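Local coordinates for protein adenosine deaminase (Burkholderia ambifaria, PDB 4GXW) that probably acts as a zinc-dependent deaminase that hydrolytically removes the amino group from adenine or a related purine, at residues 28-33 / 109-114; 262-267 / 315-320; 296-301 / 329-334. All coordinates share one frame; numbering follows the deposited sequence.

Contact 1: residues 28-33 / 109-114; sequences ALPKVE and NVRHAE
P30 CB sits over one face of the R111 guanidinium, 3.6 Å from R111 CZ and above the centre of the group. R111 reaches the proline with an extended chain. NH1 forms a salt bridge with E356, and W353 makes a cation-pi contact with the arginine. At the edge of the H112 ring, NE2 donates to E114 OE2 at 2.7 Å, with the acceptor in the ring plane. The anti lone pair of OE2 is used. The ring of W349 meets that of H112, with the planes at about 55°.

Beneath these side chains the backbones pair as parallel strands. K31 N donates to N109 O at 3.0 Å, on a bent path of 142°. K31 O then accepts from R111 N at 2.8 Å. E33 N to H112 O and E114 N to E33 O carry the ladder on. These are the first two strands of the (beta/alpha)8 barrel. N109, with positive phi, is the C-prime residue of the Schellman motif that ends helix 91-106.

K31 and V110 meet on the other sheet face from V32 and H112, with K31 CB 4.0 Å from V110 CG2. The K31 chain bends at its last torsion (chi4 72°), which carries NZ to L29 O at 2.8 Å. F26 O and H108 O also accept from it.

Three carbonyl oxygens thus surround one buried ammonium group, consistent with a charged lysine. E114 OE1 has a salt bridge to R238, and this would probably keep the carboxylate beside H112 ionised.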
loop_
_atom_site.group_PDB
_atom_site.type_symbol
_atom_site.label_atom_id
_atom_site.label_comp_id
_atom_site.label_asym_id
_atom_site.label_seq_id
_atom_site.Cartn_x
_atom_site.Cartn_y
_atom_site.Cartn_z
ATOM N N ALA A 28 -2.322 -10.049 15.948
ATOM C CA ALA A 28 -1.025 -10.303 16.571
ATOM C C ALA A 28 0.106 -10.516 15.563
ATOM O O ALA A 28 1.279 -10.324 15.890
ATOM C CB ALA A 28 -1.121 -11.497 17.505
ATOM N N LEU A 29 -0.247 -10.930 14.345
ATOM C CA LEU A 29 0.737 -11.196 13.293
ATOM C C LEU A 29 1.689 -10.025 13.113
ATOM O O LEU A 29 1.250 -8.901 12.894
ATOM C CB LEU A 29 0.045 -11.428 11.944
ATOM C CG LEU A 29 -0.694 -12.726 11.642
ATOM C CD1 LEU A 29 -1.088 -12.775 10.177
ATOM C CD2 LEU A 29 0.173 -13.913 12.012
ATOM N N PRO A 30 2.998 -10.277 13.190
ATOM C CA PRO A 30 3.913 -9.171 12.866
ATOM C C PRO A 30 3.836 -8.876 11.375
ATOM O O PRO A 30 3.737 -9.815 10.574
ATOM C CB PRO A 30 5.297 -9.707 13.241
ATOM C CG PRO A 30 5.139 -11.198 13.341
ATOM C CD PRO A 30 3.696 -11.501 13.619
ATOM N N LYS A 31 3.874 -7.597 11.010
ATOM C CA LYS A 31 3.640 -7.192 9.636
ATOM C C LYS A 31 4.595 -6.129 9.146
ATOM O O LYS A 31 5.083 -5.293 9.920
ATOM C CB LYS A 31 2.230 -6.600 9.496
ATOM C CG LYS A 31 1.079 -7.519 9.902
ATOM C CD LYS A 31 -0.235 -6.740 9.979
ATOM C CE LYS A 31 -1.362 -7.555 10.608
ATOM N NZ LYS A 31 -1.224 -7.781 12.092
ATOM N N VAL A 32 4.892 -6.170 7.852
ATOM C CA VAL A 32 5.346 -4.972 7.163
ATOM C C VAL A 32 4.197 -4.510 6.278
ATOM O O VAL A 32 3.327 -5.302 5.895
ATOM C CB VAL A 32 6.613 -5.186 6.309
ATOM C CG1 VAL A 32 7.734 -5.767 7.155
ATOM C CG2 VAL A 32 6.322 -6.081 5.120
ATOM N N GLU A 33 4.184 -3.220 5.975
ATOM C CA GLU A 33 3.269 -2.674 4.969
ATOM C C GLU A 33 4.121 -1.994 3.899
ATOM O O GLU A 33 4.966 -1.145 4.216
ATOM C CB GLU A 33 2.255 -1.688 5.553
ATOM C CG GLU A 33 1.297 -1.138 4.493
ATOM C CD GLU A 33 -0.047 -0.729 5.044
ATOM O OE1 GLU A 33 -0.093 0.147 5.946
ATOM O OE2 GLU A 33 -1.068 -1.285 4.574
ATOM N N ASN A 109 0.351 -3.995 14.754
ATOM C CA ASN A 109 1.607 -4.735 14.717
ATOM C C ASN A 109 2.347 -4.661 13.383
ATOM O O ASN A 109 3.128 -5.558 13.042
ATOM C CB ASN A 109 1.410 -6.179 15.185
ATOM C CG ASN A 109 1.142 -6.261 16.669
ATOM O OD1 ASN A 109 1.948 -5.784 17.481
ATOM N ND2 ASN A 109 -0.002 -6.826 17.042
ATOM N N VAL A 110 2.113 -3.584 12.635
ATOM C CA VAL A 110 3.022 -3.232 11.561
ATOM C C VAL A 110 4.298 -2.708 12.216
ATOM O O VAL A 110 4.260 -1.735 12.981
ATOM C CB VAL A 110 2.413 -2.190 10.604
ATOM C CG1 VAL A 110 3.443 -1.790 9.557
ATOM C CG2 VAL A 110 1.150 -2.750 9.934
ATOM N N ARG A 111 5.418 -3.365 11.929
ATOM C CA ARG A 111 6.696 -3.010 12.540
ATOM C C ARG A 111 7.548 -2.158 11.615
ATOM O O ARG A 111 8.502 -1.513 12.047
ATOM C CB ARG A 111 7.440 -4.271 12.959
ATOM C CG ARG A 111 6.695 -5.009 14.052
ATOM C CD ARG A 111 7.318 -6.340 14.411
ATOM N NE ARG A 111 6.600 -6.966 15.521
ATOM C CZ ARG A 111 6.889 -8.163 16.020
ATOM N NH1 ARG A 111 7.893 -8.862 15.518
ATOM N NH2 ARG A 111 6.180 -8.654 17.029
ATOM N N HIS A 112 7.175 -2.149 10.338
ATOM C CA HIS A 112 7.897 -1.422 9.307
ATOM C C HIS A 112 6.901 -1.078 8.208
ATOM O O HIS A 112 6.254 -1.973 7.657
ATOM C CB HIS A 112 9.034 -2.293 8.753
ATOM C CG HIS A 112 9.791 -1.660 7.628
ATOM N ND1 HIS A 112 10.808 -0.752 7.830
ATOM C CD2 HIS A 112 9.676 -1.806 6.286
ATOM C CE1 HIS A 112 11.281 -0.359 6.660
ATOM N NE2 HIS A 112 10.605 -0.977 5.707
ATOM N N ALA A 113 6.778 0.211 7.897
ATOM C CA ALA A 113 5.837 0.689 6.882
ATOM C C ALA A 113 6.553 1.544 5.846
ATOM O O ALA A 113 7.270 2.483 6.198
ATOM C CB ALA A 113 4.707 1.500 7.523
ATOM N N GLU A 114 6.350 1.236 4.568
ATOM C CA GLU A 114 6.858 2.076 3.489
ATOM C C GLU A 114 5.638 2.637 2.787
ATOM O O GLU A 114 4.771 1.872 2.346
ATOM C CB GLU A 114 7.736 1.252 2.541
ATOM C CG GLU A 114 8.807 0.480 3.301
ATOM C CD GLU A 114 9.782 -0.276 2.426
ATOM O OE1 GLU A 114 9.727 -0.151 1.184
ATOM O OE2 GLU A 114 10.621 -1.008 2.995
#

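Contact 2: residues 262-267 / 315-320; sequences FTVVPT and ELMFSH
P266 and L316 form the closer half of this contact, together with T267. L316 CD1 lies 4.0 Å from P266 CB and 3.9 Å from T267 CG2, so one methyl touches both residues. L316 CB also lies 4.1 Å from P266 CB. The side chains of T267 and L316 cross at about a right angle.

M317 makes the looser half. Its chain bends twice, at chi2 (-63°) and chi3 (-79°). The first bend places SD, 4.1 Å from P266 CG, and the second places CE. That methyl comes no nearer than 4.3 Å to V264 CG2. M317 also packs on I296, P298, L328 and F331, so its tip is shared among several elements. Next to the buried M317, F318 is partly exposed and packs on I325 and H22.

The segment 262-267 takes in the end of strand 261-264, the seventh of the (beta/alpha)8 barrel, and the loop that follows it. Helix 310-319 packs here on the end of that strand and the turn after it.

All the meeting atoms are carbon or sulfur, and all five residues are buried. Between these two segments the contact is apolar, with burial of nonpolar surface as its likely source of stability. T267 gives its methyl to the helix, while its OG1 hydrogen bonds with H306. The T267 side chain lies about 10 Å from the zinc ion.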
loop_
_atom_site.group_PDB
_atom_site.type_symbol
_atom_site.label_atom_id
_atom_site.label_comp_id
_atom_site.label_asym_id
_atom_site.label_seq_id
_atom_site.Cartn_x
_atom_site.Cartn_y
_atom_site.Cartn_z
ATOM N N PHE A 262 5.260 -8.824 -5.415
ATOM C CA PHE A 262 4.102 -8.062 -5.874
ATOM C C PHE A 262 3.287 -7.638 -4.656
ATOM O O PHE A 262 2.842 -8.486 -3.877
ATOM C CB PHE A 262 3.213 -8.938 -6.773
ATOM C CG PHE A 262 3.848 -9.295 -8.083
ATOM C CD1 PHE A 262 4.833 -10.277 -8.151
ATOM C CD2 PHE A 262 3.468 -8.656 -9.247
ATOM C CE1 PHE A 262 5.427 -10.606 -9.364
ATOM C CE2 PHE A 262 4.065 -8.981 -10.469
ATOM C CZ PHE A 262 5.040 -9.955 -10.523
ATOM N N THR A 263 3.084 -6.336 -4.479
ATOM C CA THR A 263 2.221 -5.879 -3.405
ATOM C C THR A 263 0.794 -5.979 -3.921
ATOM O O THR A 263 0.506 -5.580 -5.046
ATOM C CB THR A 263 2.578 -4.455 -2.918
ATOM O OG1 THR A 263 2.234 -3.494 -3.923
ATOM C CG2 THR A 263 4.062 -4.343 -2.584
ATOM N N VAL A 264 -0.094 -6.547 -3.120
ATOM C CA VAL A 264 -1.478 -6.753 -3.555
ATOM C C VAL A 264 -2.446 -6.164 -2.544
ATOM O O VAL A 264 -2.112 -5.996 -1.362
ATOM C CB VAL A 264 -1.790 -8.252 -3.830
ATOM C CG1 VAL A 264 -0.861 -8.814 -4.926
ATOM C CG2 VAL A 264 -1.694 -9.070 -2.537
ATOM N N VAL A 265 -3.642 -5.839 -3.020
ATOM C CA VAL A 265 -4.614 -5.103 -2.229
ATOM C C VAL A 265 -5.965 -5.798 -2.381
ATOM O O VAL A 265 -6.631 -5.657 -3.410
ATOM C CB VAL A 265 -4.703 -3.633 -2.717
ATOM C CG1 VAL A 265 -5.733 -2.855 -1.912
ATOM C CG2 VAL A 265 -3.323 -2.962 -2.657
ATOM N N PRO A 266 -6.369 -6.581 -1.369
ATOM C CA PRO A 266 -7.653 -7.283 -1.489
ATOM C C PRO A 266 -8.828 -6.340 -1.728
ATOM O O PRO A 266 -9.757 -6.692 -2.459
ATOM C CB PRO A 266 -7.773 -8.058 -0.164
ATOM C CG PRO A 266 -6.635 -7.600 0.706
ATOM C CD PRO A 266 -5.597 -7.009 -0.193
ATOM N N THR A 267 -8.778 -5.139 -1.164
ATOM C CA THR A 267 -9.847 -4.165 -1.359
ATOM C C THR A 267 -9.707 -3.312 -2.627
ATOM O O THR A 267 -10.343 -2.260 -2.714
ATOM C CB THR A 267 -9.960 -3.229 -0.143
ATOM O OG1 THR A 267 -8.690 -2.608 0.103
ATOM C CG2 THR A 267 -10.376 -4.025 1.087
ATOM N N GLU A 315 -6.793 -10.706 7.206
ATOM C CA GLU A 315 -7.991 -11.525 7.393
ATOM C C GLU A 315 -8.653 -11.889 6.055
ATOM O O GLU A 315 -8.996 -13.050 5.825
ATOM C CB GLU A 315 -8.993 -10.795 8.288
ATOM C CG GLU A 315 -10.345 -11.489 8.375
ATOM C CD GLU A 315 -11.338 -10.743 9.243
ATOM O OE1 GLU A 315 -10.900 -10.027 10.170
ATOM O OE2 GLU A 315 -12.566 -10.865 9.000
ATOM N N LEU A 316 -8.806 -10.901 5.168
ATOM C CA LEU A 316 -9.463 -11.135 3.882
ATOM C C LEU A 316 -8.776 -12.209 3.042
ATOM O O LEU A 316 -9.439 -12.973 2.340
ATOM C CB LEU A 316 -9.564 -9.835 3.077
ATOM C CG LEU A 316 -10.568 -8.803 3.591
ATOM C CD1 LEU A 316 -10.484 -7.525 2.764
ATOM C CD2 LEU A 316 -11.987 -9.364 3.582
ATOM N N MET A 317 -7.450 -12.264 3.101
ATOM C CA MET A 317 -6.721 -13.293 2.360
ATOM C C MET A 317 -7.162 -14.700 2.777
ATOM O O MET A 317 -7.296 -15.600 1.943
ATOM C CB MET A 317 -5.214 -13.133 2.568
ATOM C CG MET A 317 -4.686 -11.765 2.200
ATOM S SD MET A 317 -4.877 -11.329 0.456
ATOM C CE MET A 317 -3.527 -12.234 -0.276
ATOM N N PHE A 318 -7.402 -14.862 4.074
ATOM C CA PHE A 318 -7.852 -16.115 4.668
ATOM C C PHE A 318 -9.362 -16.329 4.504
ATOM O O PHE A 318 -9.804 -17.424 4.157
ATOM C CB PHE A 318 -7.455 -16.115 6.151
ATOM C CG PHE A 318 -7.853 -17.358 6.907
ATOM C CD1 PHE A 318 -6.994 -18.444 6.983
ATOM C CD2 PHE A 318 -9.069 -17.423 7.574
ATOM C CE1 PHE A 318 -7.353 -19.582 7.692
ATOM C CE2 PHE A 318 -9.430 -18.556 8.286
ATOM C CZ PHE A 318 -8.571 -19.637 8.338
ATOM N N SER A 319 -10.163 -15.296 4.753
ATOM C CA SER A 319 -11.612 -15.485 4.797
ATOM C C SER A 319 -12.250 -15.576 3.416
ATOM O O SER A 319 -13.253 -16.254 3.245
ATOM C CB SER A 319 -12.280 -14.350 5.584
ATOM O OG SER A 319 -12.048 -13.102 4.952
ATOM N N HIS A 320 -11.687 -14.865 2.445
ATOM C CA HIS A 320 -12.313 -14.757 1.123
ATOM C C HIS A 320 -11.511 -15.376 -0.015
ATOM O O HIS A 320 -12.095 -15.860 -0.988
ATOM C CB HIS A 320 -12.595 -13.293 0.769
ATOM C CG HIS A 320 -13.729 -12.683 1.532
ATOM N ND1 HIS A 320 -13.685 -12.452 2.891
ATOM C CD2 HIS A 320 -14.941 -12.242 1.117
ATOM C CE1 HIS A 320 -14.819 -11.896 3.281
ATOM N NE2 HIS A 320 -15.599 -11.757 2.222
#

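Contact 3: residues 296-301 / 329-334; sequences IHPNTD and KQFMLN. With ZN (zinc ion), chain C.
H297 and F331 mark the nearest point of the two backbones, with their CA atoms 5.1 Å apart. Strand 296-298 crosses helix 329-334 almost squarely, at 96° between their directions. The short axes come within 6.9 Å.

F331 and I296 lie side by side and point the same way. I296 CG1 stands between its backbone N and carbonyl carbon, which places it 3.5 Å from F331 CE1. The isoleucine CD1 also reaches the ring. F331 CB touches P298 CD, where the two side chains cross at about a right angle. W314 and M317 of helix 310-319 pack on the same phenyl group, and F323 meets it edge-to-face.

One hydrogen bond ties helix to strand. N334 ND2 donates to I296 O at 2.9 Å and 168°. The oxygen lies in the amide plane of N334, while the donor is tilted 20° from the carbonyl plane. F331 O meets the edge of the H297 ring near its plane, beside CD2.

Strand 295-298 is the eighth of the (beta/alpha)8 barrel. Metal ligands at the C-terminal ends of the strands are a hallmark of the amidohydrolase superfamily, and the segment running on from this strand supplies D301. D301 OD1 binds the zinc ion at 2.2 Å, and H35, H37 and H216 supply three further ligands. Water 1 is the fifth, 2.0 Å from the metal. It donates to D301 OD2 at 2.6 Å, so the carboxylate holds the metal with one oxygen and the water with the other. Such a water is probably the one that attacks the substrate in this family.

Between strand and metal, N299 ND2 donates to H297 ND1, tilted out of the ring plane. N299 OD1 accepts from the backbone N of L34.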
loop_
_atom_site.group_PDB
_atom_site.type_symbol
_atom_site.label_atom_id
_atom_site.label_comp_id
_atom_site.label_asym_id
_atom_site.label_seq_id
_atom_site.Cartn_x
_atom_site.Cartn_y
_atom_site.Cartn_z
ATOM N N ILE A 296 3.483 -12.777 -3.400
ATOM C CA ILE A 296 2.607 -11.651 -3.126
ATOM C C ILE A 296 2.648 -11.261 -1.654
ATOM O O ILE A 296 3.071 -12.047 -0.798
ATOM C CB ILE A 296 1.142 -11.889 -3.588
ATOM C CG1 ILE A 296 0.426 -12.895 -2.674
ATOM C CG2 ILE A 296 1.107 -12.324 -5.055
ATOM C CD1 ILE A 296 -1.051 -13.107 -3.033
ATOM N N HIS A 297 2.174 -10.054 -1.371
ATOM C CA HIS A 297 2.158 -9.514 -0.022
ATOM C C HIS A 297 0.973 -8.569 0.083
ATOM O O HIS A 297 0.886 -7.619 -0.686
ATOM C CB HIS A 297 3.461 -8.767 0.263
ATOM C CG HIS A 297 3.477 -8.097 1.598
ATOM N ND1 HIS A 297 3.269 -6.744 1.749
ATOM C CD2 HIS A 297 3.650 -8.601 2.843
ATOM C CE1 HIS A 297 3.320 -6.441 3.036
ATOM N NE2 HIS A 297 3.544 -7.548 3.721
ATOM N N PRO A 298 0.051 -8.833 1.020
ATOM C CA PRO A 298 -1.185 -8.043 1.103
ATOM C C PRO A 298 -1.013 -6.734 1.877
ATOM O O PRO A 298 -0.219 -6.673 2.822
ATOM C CB PRO A 298 -2.131 -8.973 1.852
ATOM C CG PRO A 298 -1.214 -9.723 2.770
ATOM C CD PRO A 298 0.050 -9.947 1.984
ATOM N N ASN A 299 -1.772 -5.710 1.474
ATOM C CA ASN A 299 -1.635 -4.365 2.000
ATOM C C ASN A 299 -2.983 -3.655 1.965
ATOM O O ASN A 299 -3.912 -4.133 1.314
ATOM C CB ASN A 299 -0.635 -3.583 1.148
ATOM C CG ASN A 299 0.775 -4.075 1.314
ATOM O OD1 ASN A 299 1.474 -3.628 2.206
ATOM N ND2 ASN A 299 1.206 -5.001 0.451
ATOM N N THR A 300 -3.066 -2.493 2.623
ATOM C CA THR A 300 -4.315 -1.731 2.724
ATOM C C THR A 300 -4.549 -0.709 1.607
ATOM O O THR A 300 -5.705 -0.403 1.302
ATOM C CB THR A 300 -4.470 -1.018 4.101
ATOM O OG1 THR A 300 -3.408 -0.073 4.289
ATOM C CG2 THR A 300 -4.480 -2.024 5.259
ATOM N N ASP A 301 -3.471 -0.164 1.029
ATOM C CA ASP A 301 -3.521 0.851 -0.059
ATOM C C ASP A 301 -4.031 2.213 0.429
ATOM O O ASP A 301 -3.265 3.177 0.502
ATOM C CB ASP A 301 -4.336 0.336 -1.265
ATOM C CG ASP A 301 -3.935 0.963 -2.628
ATOM O OD1 ASP A 301 -2.966 1.750 -2.789
ATOM O OD2 ASP A 301 -4.624 0.608 -3.609
ATOM N N LYS A 329 1.982 -17.366 6.268
ATOM C CA LYS A 329 3.371 -17.330 6.708
ATOM C C LYS A 329 4.302 -16.961 5.547
ATOM O O LYS A 329 5.220 -16.149 5.701
ATOM C CB LYS A 329 3.792 -18.668 7.325
ATOM C CG LYS A 329 5.156 -18.620 8.006
ATOM C CD LYS A 329 5.543 -19.949 8.618
ATOM C CE LYS A 329 6.922 -19.870 9.271
ATOM N NZ LYS A 329 7.283 -21.164 9.916
ATOM N N GLN A 330 4.056 -17.554 4.380
ATOM C CA GLN A 330 4.830 -17.216 3.194
ATOM C C GLN A 330 4.650 -15.752 2.798
ATOM O O GLN A 330 5.617 -15.093 2.429
ATOM C CB GLN A 330 4.503 -18.152 2.030
ATOM C CG GLN A 330 4.975 -19.579 2.260
ATOM C CD GLN A 330 6.426 -19.641 2.705
ATOM O OE1 GLN A 330 7.311 -19.091 2.051
ATOM N NE2 GLN A 330 6.674 -20.305 3.838
ATOM N N PHE A 331 3.424 -15.237 2.883
ATOM C CA PHE A 331 3.203 -13.828 2.570
ATOM C C PHE A 331 3.998 -12.915 3.512
ATOM O O PHE A 331 4.515 -11.884 3.084
ATOM C CB PHE A 331 1.721 -13.443 2.661
ATOM C CG PHE A 331 0.816 -14.177 1.709
ATOM C CD1 PHE A 331 1.294 -14.803 0.561
ATOM C CD2 PHE A 331 -0.538 -14.244 1.985
ATOM C CE1 PHE A 331 0.429 -15.464 -0.297
ATOM C CE2 PHE A 331 -1.404 -14.909 1.137
ATOM C CZ PHE A 331 -0.922 -15.529 -0.000
ATOM N N MET A 332 4.066 -13.282 4.788
ATOM C CA MET A 332 4.884 -12.556 5.756
ATOM C C MET A 332 6.353 -12.543 5.331
ATOM O O MET A 332 7.006 -11.493 5.323
ATOM C CB MET A 332 4.753 -13.179 7.153
ATOM C CG MET A 332 5.603 -12.458 8.191
ATOM S SD MET A 332 5.594 -13.256 9.806
ATOM C CE MET A 332 6.594 -14.697 9.473
ATOM N N LEU A 333 6.863 -13.707 4.951
ATOM C CA LEU A 333 8.238 -13.799 4.479
ATOM C C LEU A 333 8.455 -13.001 3.192
ATOM O O LEU A 333 9.507 -12.381 3.013
ATOM C CB LEU A 333 8.649 -15.264 4.313
ATOM C CG LEU A 333 8.665 -16.073 5.618
ATOM C CD1 LEU A 333 8.864 -17.544 5.322
ATOM C CD2 LEU A 333 9.756 -15.556 6.551
ATOM N N ASN A 334 7.454 -12.993 2.310
ATOM C CA ASN A 334 7.523 -12.187 1.091
ATOM C C ASN A 334 7.655 -10.698 1.390
ATOM O O ASN A 334 8.384 -9.975 0.707
ATOM C CB ASN A 334 6.298 -12.423 0.202
ATOM C CG ASN A 334 6.191 -13.855 -0.293
ATOM O OD1 ASN A 334 7.167 -14.624 -0.269
ATOM N ND2 ASN A 334 5.001 -14.215 -0.769
HETATM ZN ZN ZN C . -1.828 2.155 -4.590
HETATM O O HOH W 1 -3.349 1.576 -5.698
#

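How the contacts relate
From the N terminus, contact 1 comes first. It closes a largely helical loop of 75 residues and joins the first two barrel strands. It is complete before contacts 2 and 3 begin. Those two cross: 262-267, 296-301, 315-320 and 329-334 alternate between them. Contact 2 closes 47 residues and contact 3 closes 27. Strands 261-264 and 295-298 are neighbours, bonded through V264 N to H297 O. Helices 310-319 and 325-338 follow each other and reach that same pair. Contacts 1 and 3 meet where E33 OE2 probably hydrogen bonds with T300 OG1, just after the last strand. V32 also packs on H297, so the first and last strands stand side by side as the barrel closes.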